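Ribonucleoside triphosphate reductase (Lactobacillus leichmannii, PDB 1L1L) reduces ribonucleoside triphosphates to 2'-deoxyribonucleotides as a monomeric, allosterically regulated class II ribonucleotide reductase that depends on vitamin B12 coenzyme. Local coordinates at residues T652-D655 with S656-D659; F620-A623 with G624-S627; K337-Q340 with E341-M344. All blocks are in the same frame, centred on the assembly; numbering follows the deposited sequence.

Interaction 1. Residues T652-D655 with S656-D659; sequences TFQD and SEGD
Gln654 and Glu657 are the first and last residues of a type I beta turn; a second type I turn, Asp655 to Gly658, overlaps it, and together they lead the chain off the end of strand 650-653. Two backbone bonds hold this shape. Glu657 N donates to Gln654 O over 2.8 Å, and Gly658 N donates to Asp655 O over 3.1 Å; in both, the donor stands above the carbonyl plane rather than on a lone pair.

A side-chain bond ties the end of the first turn back to its first residue. Glu657 OE1 takes the N-H of Gln654 at 2.9 Å and almost straight (169°), using its anti lone pair, so the same two residues are bonded twice in opposite directions. The chi1 of Glu657 (-68°) puts CG beside its own backbone N, and the extended chi2 then carries the carboxylate back along the turn. The other oxygen, OE2, accepts from Ile628 N, at the start of helix 628-641. Glutamate suits the place because its two oxygens can serve two backbone N-H groups at once.

The remaining contacts are van der Waals. The aliphatic part of Gln654 lies alongside Glu657, both pointing the same way, with amide and carboxylate planes 37° apart. Phe653 is buried, packed on Leu677 and Pro679 of the neighbouring strand 674-679, and its ring meets the Glu657-Gly658 peptide obliquely, with Phe653 CD1 4.0 Å from Gly658 N. Glycine suits position 658 because a side chain there would start close to Asp655 O. Asp655 and Ser656 are exposed, as befits polar residues at the turn's corner. Glu657 OE1 also lies 3.3 Å from Phe653 CA.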
ATOM      1  N   THR A 652       5.927  17.286  -6.188  1.00 31.48           N
ATOM      2  CA  THR A 652       7.355  17.520  -6.353  1.00 32.59           C
ATOM      3  C   THR A 652       7.592  18.966  -6.782  1.00 33.82           C
ATOM      4  O   THR A 652       6.839  19.527  -7.587  1.00 33.62           O
ATOM      5  CB  THR A 652       7.957  16.575  -7.415  1.00 32.66           C
ATOM      6  OG1 THR A 652       7.227  16.711  -8.640  1.00 33.17           O
ATOM      7  CG2 THR A 652       7.882  15.128  -6.948  1.00 32.39           C
ATOM      8  N   PHE A 653       8.647  19.568  -6.245  1.00 34.02           N
ATOM      9  CA  PHE A 653       8.958  20.952  -6.551  1.00 35.30           C
ATOM     10  C   PHE A 653      10.459  21.157  -6.717  1.00 36.15           C
ATOM     11  O   PHE A 653      11.258  20.373  -6.209  1.00 35.36           O
ATOM     12  CB  PHE A 653       8.427  21.849  -5.422  1.00 33.53           C
ATOM     13  CG  PHE A 653       8.965  21.494  -4.056  1.00 33.24           C
ATOM     14  CD1 PHE A 653      10.069  22.166  -3.528  1.00 32.95           C
ATOM     15  CD2 PHE A 653       8.385  20.471  -3.311  1.00 32.00           C
ATOM     16  CE1 PHE A 653      10.584  21.822  -2.280  1.00 32.60           C
ATOM     17  CE2 PHE A 653       8.888  20.115  -2.065  1.00 31.92           C
ATOM     18  CZ  PHE A 653       9.992  20.791  -1.544  1.00 33.69           C
ATOM     19  N   GLN A 654      10.830  22.207  -7.445  1.00 37.82           N
ATOM     20  CA  GLN A 654      12.233  22.543  -7.657  1.00 40.05           C
ATOM     21  C   GLN A 654      12.650  23.370  -6.439  1.00 40.89           C
ATOM     22  O   GLN A 654      11.803  23.932  -5.752  1.00 40.12           O
ATOM     23  CB  GLN A 654      12.407  23.398  -8.917  1.00 41.37           C
ATOM     24  CG  GLN A 654      11.667  22.909 -10.158  1.00 43.86           C
ATOM     25  CD  GLN A 654      12.147  21.555 -10.653  1.00 45.68           C
ATOM     26  OE1 GLN A 654      13.350  21.318 -10.783  1.00 46.25           O
ATOM     27  NE2 GLN A 654      11.204  20.661 -10.945  1.00 46.53           N
ATOM     28  N   ASP A 655      13.945  23.453  -6.166  1.00 42.30           N
ATOM     29  CA  ASP A 655      14.388  24.240  -5.020  1.00 44.23           C
ATOM     30  C   ASP A 655      13.962  25.698  -5.174  1.00 44.07           C
ATOM     31  O   ASP A 655      13.736  26.392  -4.185  1.00 44.46           O
ATOM     32  CB  ASP A 655      15.905  24.153  -4.860  1.00 46.24           C
ATOM     33  CG  ASP A 655      16.612  23.901  -6.170  1.00 48.29           C
ATOM     34  OD1 ASP A 655      16.340  24.636  -7.151  1.00 49.99           O
ATOM     35  OD2 ASP A 655      17.442  22.966  -6.213  1.00 49.78           O
ATOM     36  N   SER A 656      13.848  26.152  -6.418  1.00 43.81           N
ATOM     37  CA  SER A 656      13.442  27.524  -6.694  1.00 43.73           C
ATOM     38  C   SER A 656      11.961  27.730  -6.371  1.00 43.36           C
ATOM     39  O   SER A 656      11.438  28.838  -6.502  1.00 44.20           O
ATOM     40  CB  SER A 656      13.703  27.865  -8.162  1.00 43.58           C
ATOM     41  OG  SER A 656      12.907  27.062  -9.019  1.00 45.17           O
ATOM     42  N   GLU A 657      11.288  26.659  -5.958  1.00 42.00           N
ATOM     43  CA  GLU A 657       9.872  26.732  -5.601  1.00 40.43           C
ATOM     44  C   GLU A 657       9.668  26.521  -4.105  1.00 39.96           C
ATOM     45  O   GLU A 657       8.562  26.697  -3.589  1.00 39.84           O
ATOM     46  CB  GLU A 657       9.067  25.672  -6.361  1.00 40.58           C
ATOM     47  CG  GLU A 657       8.970  25.903  -7.853  1.00 39.09           C
ATOM     48  CD  GLU A 657       8.165  24.822  -8.555  1.00 39.13           C
ATOM     49  OE1 GLU A 657       8.569  23.645  -8.468  1.00 37.18           O
ATOM     50  OE2 GLU A 657       7.134  25.153  -9.188  1.00 39.00           O
ATOM     51  N   GLY A 658      10.737  26.137  -3.415  1.00 39.19           N
ATOM     52  CA  GLY A 658      10.649  25.890  -1.985  1.00 39.71           C
ATOM     53  C   GLY A 658      10.044  27.041  -1.202  1.00 40.17           C
ATOM     54  O   GLY A 658       9.485  26.849  -0.121  1.00 39.29           O
ATOM     55  N   ASP A 659      10.163  28.241  -1.756  1.00 40.90           N
ATOM     56  CA  ASP A 659       9.641  29.448  -1.129  1.00 41.57           C
ATOM     57  C   ASP A 659       8.129  29.470  -1.165  1.00 40.17           C
ATOM     58  O   ASP A 659       7.505  30.336  -0.556  1.00 40.77           O
ATOM     59  CB  ASP A 659      10.168  30.684  -1.859  1.00 44.72           C
ATOM     60  CG  ASP A 659      11.674  30.759  -1.849  1.00 47.72           C
ATOM     61  OD1 ASP A 659      12.249  31.060  -0.777  1.00 50.49           O
ATOM     62  OD2 ASP A 659      12.287  30.504  -2.912  1.00 50.69           O
TER

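Interaction 2. Residues F620-A623 with G624-S627; sequences FASA and GTVS
From Ser622 to Thr625 the backbone makes a type I beta turn, with Ala623 and Gly624 at the corner and Thr625 N donating to Ser622 O over 2.7 Å. The threonine adds a second grip on that carbonyl: its hydroxyl OG1 donates to Ser622 O at 3.0 Å, in the carbonyl plane and on a lone pair, whereas the backbone N-H arrives from above the plane. A chi1 of 71° sets OG1 between the backbone N and the carbonyl carbon of Thr625, turned back over the bend. Val626 N sends a third, weak bond (3.2 Å) to the same Ser622 O.

This turn belongs to the loop that leads from strand 603-611 into helix 628-641, where Ser627 is the N-cap residue and its OG accepts from Glu630 N. Threonine suits position 625 because it offers both a hydroxyl donor and a methyl: Thr625 CG2 rests 3.2 Å from Ser622 OG, a close approach. Ala621 and Val626, both buried, meet through Ala621 CB and one branch of the valine, Val626 CG2, at 3.6 Å.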
ATOM      1  N   PHE A 620       0.738  19.088 -23.102  1.00 39.39           N
ATOM      2  CA  PHE A 620       1.376  17.976 -22.414  1.00 38.26           C
ATOM      3  C   PHE A 620       2.340  18.570 -21.405  1.00 38.48           C
ATOM      4  O   PHE A 620       3.111  19.470 -21.738  1.00 38.18           O
ATOM      5  CB  PHE A 620       2.178  17.107 -23.383  1.00 37.14           C
ATOM      6  CG  PHE A 620       2.898  15.972 -22.707  1.00 35.71           C
ATOM      7  CD1 PHE A 620       2.226  14.796 -22.394  1.00 34.87           C
ATOM      8  CD2 PHE A 620       4.226  16.107 -22.321  1.00 34.32           C
ATOM      9  CE1 PHE A 620       2.866  13.769 -21.698  1.00 34.68           C
ATOM     10  CE2 PHE A 620       4.878  15.091 -21.622  1.00 33.72           C
ATOM     11  CZ  PHE A 620       4.198  13.920 -21.309  1.00 32.80           C
ATOM     12  N   ALA A 621       2.311  18.059 -20.180  1.00 38.32           N
ATOM     13  CA  ALA A 621       3.196  18.564 -19.142  1.00 37.97           C
ATOM     14  C   ALA A 621       3.955  17.424 -18.478  1.00 38.15           C
ATOM     15  O   ALA A 621       3.355  16.434 -18.064  1.00 37.99           O
ATOM     16  CB  ALA A 621       2.391  19.324 -18.102  1.00 38.13           C
ATOM     17  N   SER A 622       5.276  17.559 -18.391  1.00 38.22           N
ATOM     18  CA  SER A 622       6.093  16.535 -17.745  1.00 38.22           C
ATOM     19  C   SER A 622       6.232  16.933 -16.277  1.00 37.50           C
ATOM     20  O   SER A 622       6.271  18.123 -15.961  1.00 37.60           O
ATOM     21  CB  SER A 622       7.467  16.446 -18.409  1.00 38.96           C
ATOM     22  OG  SER A 622       8.121  17.700 -18.379  1.00 41.61           O
ATOM     23  N   ALA A 623       6.307  15.941 -15.393  1.00 35.98           N
ATOM     24  CA  ALA A 623       6.397  16.173 -13.952  1.00 36.19           C
ATOM     25  C   ALA A 623       7.409  17.240 -13.552  1.00 36.68           C
ATOM     26  O   ALA A 623       7.166  18.021 -12.630  1.00 36.78           O
ATOM     27  CB  ALA A 623       6.711  14.861 -13.231  1.00 35.69           C
ATOM     28  N   GLY A 624       8.538  17.278 -14.246  1.00 36.71           N
ATOM     29  CA  GLY A 624       9.552  18.261 -13.922  1.00 37.41           C
ATOM     30  C   GLY A 624       9.184  19.690 -14.270  1.00 37.62           C
ATOM     31  O   GLY A 624       9.758  20.630 -13.713  1.00 38.26           O
ATOM     32  N   THR A 625       8.221  19.871 -15.171  1.00 36.81           N
ATOM     33  CA  THR A 625       7.834  21.214 -15.583  1.00 36.45           C
ATOM     34  C   THR A 625       6.553  21.737 -14.953  1.00 35.93           C
ATOM     35  O   THR A 625       6.260  22.929 -15.065  1.00 36.24           O
ATOM     36  CB  THR A 625       7.688  21.320 -17.123  1.00 36.31           C
ATOM     37  OG1 THR A 625       6.525  20.599 -17.555  1.00 36.49           O
ATOM     38  CG2 THR A 625       8.918  20.756 -17.810  1.00 37.08           C
ATOM     39  N   VAL A 626       5.790  20.868 -14.291  1.00 34.61           N
ATOM     40  CA  VAL A 626       4.539  21.298 -13.660  1.00 34.29           C
ATOM     41  C   VAL A 626       4.797  22.072 -12.370  1.00 33.67           C
ATOM     42  O   VAL A 626       5.431  21.567 -11.441  1.00 34.06           O
ATOM     43  CB  VAL A 626       3.626  20.101 -13.348  1.00 34.62           C
ATOM     44  CG1 VAL A 626       2.329  20.584 -12.725  1.00 35.20           C
ATOM     45  CG2 VAL A 626       3.339  19.333 -14.621  1.00 33.85           C
ATOM     46  N   SER A 627       4.296  23.299 -12.307  1.00 32.93           N
ATOM     47  CA  SER A 627       4.509  24.127 -11.129  1.00 31.26           C
ATOM     48  C   SER A 627       3.919  23.515  -9.864  1.00 30.89           C
ATOM     49  O   SER A 627       2.939  22.775  -9.910  1.00 30.53           O
ATOM     50  CB  SER A 627       3.910  25.516 -11.340  1.00 31.77           C
ATOM     51  OG  SER A 627       2.502  25.471 -11.199  1.00 30.92           O
TER

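Interaction 3. Residues K337-Q340 with E341-M344; sequences KQDQ and EKLM
Asp339 caps the first turn of helix 340-347, its carboxylate lying over the backbone of Glu341 and Lys342. Aspartate is a classic N-cap residue, short enough to fold back onto an N-H that has no carbonyl ahead of it in the helix. Asp339 OD2 accepts from Lys342 N at 3.2 Å, nearly straight at the hydrogen (173°), although the donor stands above the carboxylate plane. The N-terminal end of the helix would probably favour the negative charge. Asp339 OD1 lies against the aliphatic stem of Lys342, 3.5 Å from CG.

Leu343 can be followed outward from the helix. Its N-H bonds to Asp339 O over 2.8 Å, the first such helical bond here, and CB lies 3.2 Å from that same Asp339 O. CG passes on over Lys337 O at 3.8 Å. The torsion chi1, 169°, swings the branches away from the leucine's own N, back over the preceding loop. Of the two methyls, CD1 comes to 3.6 Å from Lys337 O and also meets the methylene Lys337 CE, while CD2 flanks the same carbonyl. A branched apolar residue suits this spot because it can touch the Lys337 carbonyl and the CE methylene together.

Gln340 folds back at chi2, and its NE2 donates to Gln338 O at 3.1 Å, from above the carbonyl plane. The whole lies at the protein surface, where the loop joins helix 331-335 to helix 340-347; Lys337 runs across to strand 350-356, touching Asn351 and Asn352 and donating through NZ to Ser350 O.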
ATOM      1  N   LYS A 337      13.615  11.187  12.465  1.00 26.63           N
ATOM      2  CA  LYS A 337      14.274  10.631  11.287  1.00 27.83           C
ATOM      3  C   LYS A 337      15.489  11.420  10.805  1.00 28.40           C
ATOM      4  O   LYS A 337      16.167  11.014   9.863  1.00 28.51           O
ATOM      5  CB  LYS A 337      13.276  10.469  10.121  1.00 27.37           C
ATOM      6  CG  LYS A 337      12.275   9.333  10.306  1.00 28.16           C
ATOM      7  CD  LYS A 337      11.374   9.163   9.075  1.00 27.05           C
ATOM      8  CE  LYS A 337      12.165   8.845   7.816  1.00 28.62           C
ATOM      9  NZ  LYS A 337      11.274   8.503   6.662  1.00 29.13           N
ATOM     10  N   GLN A 338      15.779  12.549  11.447  1.00 30.10           N
ATOM     11  CA  GLN A 338      16.934  13.339  11.034  1.00 31.23           C
ATOM     12  C   GLN A 338      18.229  12.810  11.668  1.00 32.58           C
ATOM     13  O   GLN A 338      19.330  13.094  11.189  1.00 33.51           O
ATOM     14  CB  GLN A 338      16.683  14.829  11.340  1.00 31.47           C
ATOM     15  CG  GLN A 338      15.824  15.499  10.248  1.00 31.51           C
ATOM     16  CD  GLN A 338      15.237  16.852  10.639  1.00 31.32           C
ATOM     17  OE1 GLN A 338      14.595  16.986  11.677  1.00 33.09           O
ATOM     18  NE2 GLN A 338      15.437  17.852   9.790  1.00 30.98           N
ATOM     19  N   ASP A 339      18.095  12.019  12.726  1.00 34.16           N
ATOM     20  CA  ASP A 339      19.256  11.412  13.384  1.00 35.99           C
ATOM     21  C   ASP A 339      19.818  10.389  12.401  1.00 37.23           C
ATOM     22  O   ASP A 339      19.253   9.305  12.234  1.00 36.95           O
ATOM     23  CB  ASP A 339      18.827  10.723  14.685  1.00 36.54           C
ATOM     24  CG  ASP A 339      19.951   9.909  15.326  1.00 38.09           C
ATOM     25  OD1 ASP A 339      19.853   9.629  16.541  1.00 39.04           O
ATOM     26  OD2 ASP A 339      20.922   9.533  14.626  1.00 38.11           O
ATOM     27  N   GLN A 340      20.928  10.740  11.757  1.00 37.76           N
ATOM     28  CA  GLN A 340      21.556   9.888  10.753  1.00 39.31           C
ATOM     29  C   GLN A 340      21.821   8.429  11.142  1.00 40.19           C
ATOM     30  O   GLN A 340      21.474   7.521  10.382  1.00 40.15           O
ATOM     31  CB  GLN A 340      22.853  10.540  10.262  1.00 39.95           C
ATOM     32  CG  GLN A 340      22.636  11.882   9.570  1.00 41.20           C
ATOM     33  CD  GLN A 340      21.718  11.781   8.365  1.00 41.70           C
ATOM     34  OE1 GLN A 340      22.055  11.155   7.356  1.00 43.35           O
ATOM     35  NE2 GLN A 340      20.545  12.391   8.468  1.00 42.58           N
ATOM     36  N   GLU A 341      22.429   8.200  12.308  1.00 40.71           N
ATOM     37  CA  GLU A 341      22.726   6.839  12.761  1.00 41.41           C
ATOM     38  C   GLU A 341      21.466   5.991  12.925  1.00 41.00           C
ATOM     39  O   GLU A 341      21.404   4.861  12.429  1.00 41.12           O
ATOM     40  CB  GLU A 341      23.474   6.843  14.098  1.00 43.03           C
ATOM     41  CG  GLU A 341      23.801   5.435  14.576  1.00 46.01           C
ATOM     42  CD  GLU A 341      23.917   5.314  16.083  1.00 48.19           C
ATOM     43  OE1 GLU A 341      24.910   5.816  16.658  1.00 48.81           O
ATOM     44  OE2 GLU A 341      23.006   4.713  16.694  1.00 49.58           O
ATOM     45  N   LYS A 342      20.478   6.531  13.637  1.00 39.87           N
ATOM     46  CA  LYS A 342      19.225   5.823  13.871  1.00 39.87           C
ATOM     47  C   LYS A 342      18.349   5.717  12.625  1.00 39.42           C
ATOM     48  O   LYS A 342      17.524   4.807  12.523  1.00 39.77           O
ATOM     49  CB  LYS A 342      18.452   6.476  15.016  1.00 39.45           C
ATOM     50  CG  LYS A 342      19.097   6.215  16.374  1.00 40.09           C
ATOM     51  CD  LYS A 342      18.163   6.499  17.529  1.00 40.61           C
ATOM     52  CE  LYS A 342      18.795   6.040  18.846  1.00 40.67           C
ATOM     53  NZ  LYS A 342      17.875   6.182  20.008  1.00 41.16           N
ATOM     54  N   LEU A 343      18.527   6.645  11.690  1.00 38.60           N
ATOM     55  CA  LEU A 343      17.780   6.622  10.442  1.00 38.42           C
ATOM     56  C   LEU A 343      18.276   5.419   9.653  1.00 39.24           C
ATOM     57  O   LEU A 343      17.484   4.665   9.090  1.00 38.44           O
ATOM     58  CB  LEU A 343      18.024   7.893   9.617  1.00 37.47           C
ATOM     59  CG  LEU A 343      17.497   7.822   8.179  1.00 37.03           C
ATOM     60  CD1 LEU A 343      15.970   7.889   8.190  1.00 36.14           C
ATOM     61  CD2 LEU A 343      18.072   8.954   7.351  1.00 36.11           C
ATOM     62  N   MET A 344      19.593   5.240   9.619  1.00 39.65           N
ATOM     63  CA  MET A 344      20.182   4.125   8.892  1.00 41.01           C
ATOM     64  C   MET A 344      19.907   2.781   9.570  1.00 39.94           C
ATOM     65  O   MET A 344      19.829   1.753   8.894  1.00 39.69           O
ATOM     66  CB  MET A 344      21.699   4.323   8.726  1.00 44.40           C
ATOM     67  CG  MET A 344      22.094   5.324   7.632  1.00 48.76           C
ATOM     68  SD  MET A 344      23.904   5.411   7.338  1.00 54.94           S
ATOM     69  CE  MET A 344      24.314   7.054   8.040  1.00 53.46           C
TER

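Along the chain the three contacts come in series, none nested in or crossing another. Interaction 3 is first, closing the short connection between helices 331-335 and 340-347 ahead of strand 350-356. Much later, interaction 2 shapes the loop between strand 603-611 and helix 628-641, and interaction 1 follows after that helix, turning the chain from strand 650-653 toward helix 661-667. Interactions 1 and 2 flank helix 628-641 along the chain, and they also touch: Gln654 NE2 lies 3.1 Å from Gly624 O, and Glu657 packs on Ser627. Interaction 3 stands apart, its centre about 24 Å from that of interaction 1 and 32 Å from that of interaction 2.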